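Local coordinates for OsmC family protein (Rhodothermus marinus, PDB 5CML) that probably hydrolyses carboxyl esters through the alpha/beta-hydrolase esterase domain seen here, which in the whole protein is joined to an OsmC domain, at residues V6-N11 and A90-F94; F85-R89 and A114-V118. Residues are numbered along the deposited sequence.

Interaction 1: residues V6-N11 and A90-F94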
loop_
_atom_site.group_PDB
_atom_site.type_symbol
_atom_site.label_atom_id
_atom_site.label_comp_id
_atom_site.label_asym_id
_atom_site.label_seq_id
_atom_site.Cartn_x
_atom_site.Cartn_y
_atom_site.Cartn_z
ATOM N N VAL A 6 8.002 -8.389 -13.300
ATOM C CA VAL A 6 7.309 -7.694 -14.360
ATOM C C VAL A 6 7.873 -6.309 -14.511
ATOM O O VAL A 6 8.460 -5.750 -13.588
ATOM C CB VAL A 6 5.783 -7.593 -14.126
ATOM C CG1 VAL A 6 5.184 -8.977 -13.933
ATOM C CG2 VAL A 6 5.447 -6.663 -12.972
ATOM N N THR A 7 7.685 -5.763 -15.696
ATOM C CA THR A 7 8.095 -4.405 -15.992
ATOM C C THR A 7 6.963 -3.691 -16.718
ATOM O O THR A 7 6.209 -4.296 -17.467
ATOM C CB THR A 7 9.385 -4.379 -16.836
ATOM O OG1 THR A 7 10.412 -5.109 -16.155
ATOM C CG2 THR A 7 9.855 -2.997 -16.992
ATOM N N PHE A 8 6.835 -2.399 -16.464
ATOM C CA PHE A 8 5.847 -1.586 -17.145
ATOM C C PHE A 8 6.286 -0.148 -17.107
ATOM O O PHE A 8 7.201 0.207 -16.369
ATOM C CB PHE A 8 4.459 -1.721 -16.522
ATOM C CG PHE A 8 4.427 -1.439 -15.042
ATOM C CD1 PHE A 8 4.704 -2.433 -14.128
ATOM C CD2 PHE A 8 4.143 -0.157 -14.575
ATOM C CE1 PHE A 8 4.681 -2.172 -12.769
ATOM C CE2 PHE A 8 4.125 0.114 -13.229
ATOM C CZ PHE A 8 4.396 -0.904 -12.315
ATOM N N GLU A 9 5.625 0.675 -17.911
ATOM C CA GLU A 9 5.994 2.080 -18.032
ATOM C C GLU A 9 4.962 3.002 -17.416
ATOM O O GLU A 9 3.784 2.665 -17.363
ATOM C CB GLU A 9 6.186 2.449 -19.498
ATOM C CG GLU A 9 7.431 1.854 -20.108
ATOM C CD GLU A 9 7.676 2.347 -21.521
ATOM O OE1 GLU A 9 7.046 3.351 -21.930
ATOM O OE2 GLU A 9 8.498 1.722 -22.223
ATOM N N ASN A 10 5.402 4.166 -16.951
ATOM C CA ASN A 10 4.457 5.191 -16.549
ATOM C C ASN A 10 4.214 6.108 -17.742
ATOM O O ASN A 10 4.683 5.836 -18.867
ATOM C CB ASN A 10 4.941 5.965 -15.304
ATOM C CG ASN A 10 6.264 6.668 -15.511
ATOM O OD1 ASN A 10 6.681 6.925 -16.639
ATOM N ND2 ASN A 10 6.935 6.989 -14.402
ATOM N N ASN A 11 3.459 7.174 -17.525
ATOM C CA ASN A 11 3.039 7.996 -18.647
ATOM C C ASN A 11 4.165 8.915 -19.165
ATOM O O ASN A 11 3.983 9.619 -20.161
ATOM C CB ASN A 11 1.783 8.794 -18.266
ATOM C CG ASN A 11 1.995 9.709 -17.091
ATOM O OD1 ASN A 11 3.114 10.117 -16.801
ATOM N ND2 ASN A 11 0.910 10.032 -16.393
ATOM N N ALA A 90 0.070 3.796 -12.888
ATOM C CA ALA A 90 0.696 3.024 -13.962
ATOM C C ALA A 90 0.661 1.523 -13.656
ATOM O O ALA A 90 0.497 0.677 -14.562
ATOM C CB ALA A 90 2.127 3.490 -14.179
ATOM N N ALA A 91 0.793 1.191 -12.376
ATOM C CA ALA A 91 0.762 -0.196 -11.967
ATOM C C ALA A 91 -0.650 -0.748 -12.148
ATOM O O ALA A 91 -0.837 -1.909 -12.529
ATOM C CB ALA A 91 1.206 -0.339 -10.515
ATOM N N CYS A 92 -1.645 0.074 -11.822
ATOM C CA CYS A 92 -3.036 -0.323 -11.984
ATOM C C CYS A 92 -3.375 -0.520 -13.468
ATOM O O CYS A 92 -4.057 -1.485 -13.830
ATOM C CB CYS A 92 -3.968 0.704 -11.369
ATOM S SG CYS A 92 -3.982 0.734 -9.556
ATOM N N ARG A 93 -2.883 0.379 -14.319
ATOM C CA ARG A 93 -3.098 0.257 -15.770
ATOM C C ARG A 93 -2.445 -1.010 -16.323
ATOM O O ARG A 93 -2.997 -1.662 -17.210
ATOM C CB ARG A 93 -2.574 1.498 -16.509
ATOM C CG ARG A 93 -3.440 2.741 -16.220
ATOM C CD ARG A 93 -3.207 3.853 -17.226
ATOM N NE ARG A 93 -1.806 4.234 -17.273
ATOM C CZ ARG A 93 -1.239 5.150 -16.496
ATOM N NH1 ARG A 93 -1.948 5.823 -15.584
ATOM N NH2 ARG A 93 0.051 5.404 -16.641
ATOM N N PHE A 94 -1.280 -1.361 -15.789
ATOM C CA PHE A 94 -0.574 -2.568 -16.211
ATOM C C PHE A 94 -1.441 -3.788 -15.915
ATOM O O PHE A 94 -1.623 -4.652 -16.770
ATOM C CB PHE A 94 0.779 -2.664 -15.503
ATOM C CG PHE A 94 1.404 -4.030 -15.553
ATOM C CD1 PHE A 94 2.088 -4.451 -16.674
ATOM C CD2 PHE A 94 1.317 -4.893 -14.472
ATOM C CE1 PHE A 94 2.667 -5.700 -16.719
ATOM C CE2 PHE A 94 1.904 -6.145 -14.526
ATOM C CZ PHE A 94 2.573 -6.544 -15.648
HETATM O O HOH W 1 1.286 0.890 -17.214
HETATM O O HOH W 2 1.538 4.141 -18.702
#
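An edge strand packs here across a helix through an apolar core, with two waters filling the gap beside it. V6-E9 belong to strand 2-9, outermost in the central mixed sheet; A90-F94 lie in helix 85-98. The axes of the two segments approach to 8.3 Å at 115°. V6 and F8 direct their CA-to-CB bonds toward the helix, T7 and E9 away from it. The F8 and F94 rings, 5.2 Å between centroids with planes at 26°, are slid so far apart that they barely overlap; closer contact comes from F8 CB against F94 CD1 at 3.6 Å. V6 CB meets F94 CZ at 3.7 Å, and F8 CZ reaches A91 CB at 3.7 Å. In this alpha/beta-hydrolase domain the helix lies against one side of the sheet, where L62 of strand 59-65 also touches both V6 and F94. At N10 the strand has ended, and the small A90 lets the chain come close: N10 CA is 3.7 Å from A90 CB. Two waters bind the carbonyl of E9. The first donates to E9 O (3.1 Å) and A90 O (2.8 Å); the second donates to E9 O (3.0 Å) and accepts from R93 NH2 (2.8 Å). R93 also forms a salt bridge with E86, two helical turns earlier on the same helix, whose carboxylate accepts the backbone N-H of N11.

Interaction 2: residues F85-R89 and A114-V118; sequences FEDLR and AVLAV
Both segments are alpha-helical, F85-R89 at the start of helix 85-98 and A114-V118 at the end of helix 110-118; their axes cross at -74° and come no closer than 10.5 Å. In the alpha/beta-hydrolase fold the second helix follows the nucleophile elbow, probably G107, S109 and G111 here, and V115 touches that turn. The nearest CA pairs are F85-A114 at 6.9 Å and L88-V115 at 8.0 Å. At V118 the backbone relaxes to phi/psi -107/-9. Large side chains from the first helix bridge the gap to small ones on the second. F85, chi1 m, brings CE1 to 3.7 Å from A117 CB, with A114 O at the ring edge, 3.6 Å from CE1. L88, chi1 -125° and chi2 p, sets CD2 3.6 Å from A114 CB and 4.2 Å from V115 CG1. R89 extends past V118 to salt bridges with E121 and E175. V118, chi1 m, places CG1 just 3.3 Å from F85 CD1.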
loop_
_atom_site.group_PDB
_atom_site.type_symbol
_atom_site.label_atom_id
_atom_site.label_comp_id
_atom_site.label_asym_id
_atom_site.label_seq_id
_atom_site.Cartn_x
_atom_site.Cartn_y
_atom_site.Cartn_z
ATOM N N PHE A 85 2.082 9.422 -7.319
ATOM C CA PHE A 85 0.776 8.843 -7.595
ATOM C C PHE A 85 0.670 8.234 -8.986
ATOM O O PHE A 85 0.031 7.184 -9.155
ATOM C CB PHE A 85 -0.311 9.898 -7.416
ATOM C CG PHE A 85 -0.647 10.152 -5.989
ATOM C CD1 PHE A 85 -1.232 9.161 -5.230
ATOM C CD2 PHE A 85 -0.347 11.352 -5.396
ATOM C CE1 PHE A 85 -1.539 9.378 -3.907
ATOM C CE2 PHE A 85 -0.664 11.582 -4.060
ATOM C CZ PHE A 85 -1.253 10.588 -3.319
ATOM N N GLU A 86 1.295 8.876 -9.974
ATOM C CA GLU A 86 1.272 8.353 -11.336
ATOM C C GLU A 86 1.900 6.962 -11.442
ATOM O O GLU A 86 1.432 6.142 -12.210
ATOM C CB GLU A 86 1.985 9.307 -12.297
ATOM C CG GLU A 86 2.383 8.679 -13.662
ATOM C CD GLU A 86 1.288 7.830 -14.362
ATOM O OE1 GLU A 86 0.072 7.954 -14.070
ATOM O OE2 GLU A 86 1.669 7.005 -15.214
ATOM N N ASP A 87 2.951 6.687 -10.682
ATOM C CA ASP A 87 3.528 5.344 -10.712
ATOM C C ASP A 87 2.540 4.307 -10.206
ATOM O O ASP A 87 2.483 3.207 -10.736
ATOM C CB ASP A 87 4.819 5.289 -9.899
ATOM C CG ASP A 87 5.918 6.113 -10.520
ATOM O OD1 ASP A 87 5.822 6.420 -11.728
ATOM O OD2 ASP A 87 6.873 6.464 -9.803
ATOM N N LEU A 88 1.768 4.633 -9.173
ATOM C CA LEU A 88 0.739 3.710 -8.691
ATOM C C LEU A 88 -0.353 3.530 -9.745
ATOM O O LEU A 88 -0.794 2.411 -10.008
ATOM C CB LEU A 88 0.126 4.218 -7.390
ATOM C CG LEU A 88 0.167 3.268 -6.213
ATOM C CD1 LEU A 88 1.593 2.748 -5.942
ATOM C CD2 LEU A 88 -0.412 3.995 -5.007
ATOM N N ARG A 89 -0.770 4.627 -10.376
ATOM C CA ARG A 89 -1.762 4.522 -11.442
ATOM C C ARG A 89 -1.222 3.661 -12.581
ATOM O O ARG A 89 -1.969 2.869 -13.146
ATOM C CB ARG A 89 -2.164 5.910 -11.959
ATOM C CG ARG A 89 -2.832 6.771 -10.907
ATOM C CD ARG A 89 -3.021 8.163 -11.435
ATOM N NE ARG A 89 -3.585 9.015 -10.396
ATOM C CZ ARG A 89 -3.072 10.174 -10.010
ATOM N NH1 ARG A 89 -1.981 10.672 -10.595
ATOM N NH2 ARG A 89 -3.661 10.840 -9.030
ATOM N N ALA A 114 -1.196 6.519 0.006
ATOM C CA ALA A 114 -1.319 6.610 -1.440
ATOM C C ALA A 114 -2.506 5.822 -1.984
ATOM O O ALA A 114 -3.247 6.344 -2.815
ATOM C CB ALA A 114 -0.050 6.132 -2.104
ATOM N N VAL A 115 -2.694 4.567 -1.561
ATOM C CA VAL A 115 -3.821 3.804 -2.119
ATOM C C VAL A 115 -5.159 4.406 -1.684
ATOM O O VAL A 115 -6.126 4.385 -2.443
ATOM C CB VAL A 115 -3.805 2.283 -1.761
ATOM C CG1 VAL A 115 -2.563 1.589 -2.342
ATOM C CG2 VAL A 115 -3.969 2.035 -0.283
ATOM N N LEU A 116 -5.219 4.980 -0.487
ATOM C CA LEU A 116 -6.465 5.564 -0.029
ATOM C C LEU A 116 -6.794 6.799 -0.842
ATOM O O LEU A 116 -7.957 7.080 -1.099
ATOM C CB LEU A 116 -6.405 5.917 1.457
ATOM C CG LEU A 116 -6.461 4.702 2.376
ATOM C CD1 LEU A 116 -6.053 5.133 3.755
ATOM C CD2 LEU A 116 -7.856 4.088 2.395
ATOM N N ALA A 117 -5.767 7.527 -1.259
ATOM C CA ALA A 117 -5.980 8.738 -2.040
ATOM C C ALA A 117 -6.384 8.468 -3.494
ATOM O O ALA A 117 -7.030 9.317 -4.125
ATOM C CB ALA A 117 -4.729 9.608 -2.006
ATOM N N VAL A 118 -6.005 7.314 -4.042
ATOM C CA VAL A 118 -6.337 7.011 -5.439
ATOM C C VAL A 118 -7.441 5.967 -5.622
ATOM O O VAL A 118 -7.901 5.778 -6.735
ATOM C CB VAL A 118 -5.100 6.524 -6.239
ATOM C CG1 VAL A 118 -3.990 7.573 -6.179
ATOM C CG2 VAL A 118 -4.621 5.129 -5.774
#

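In the fold
From the N terminus, strand 2-9 supplies the first half of interaction 1, and the chain then runs through strands 15-22, 30-36 and 59-65 before entering helix 85-98. That helix begins with F85-R89, the first half of interaction 2; A90-F94 directly after it closes interaction 1, and A114-V118, beyond strand 104-108, closes interaction 2. The two loops therefore cross rather than nest, and one continuous helix serves both. It ties the sheet's edge strand to the helix after the probable nucleophile elbow. The centres lie 12 Å apart, and direct polar links join them: E86 with R93 and N11, and D87 with N10.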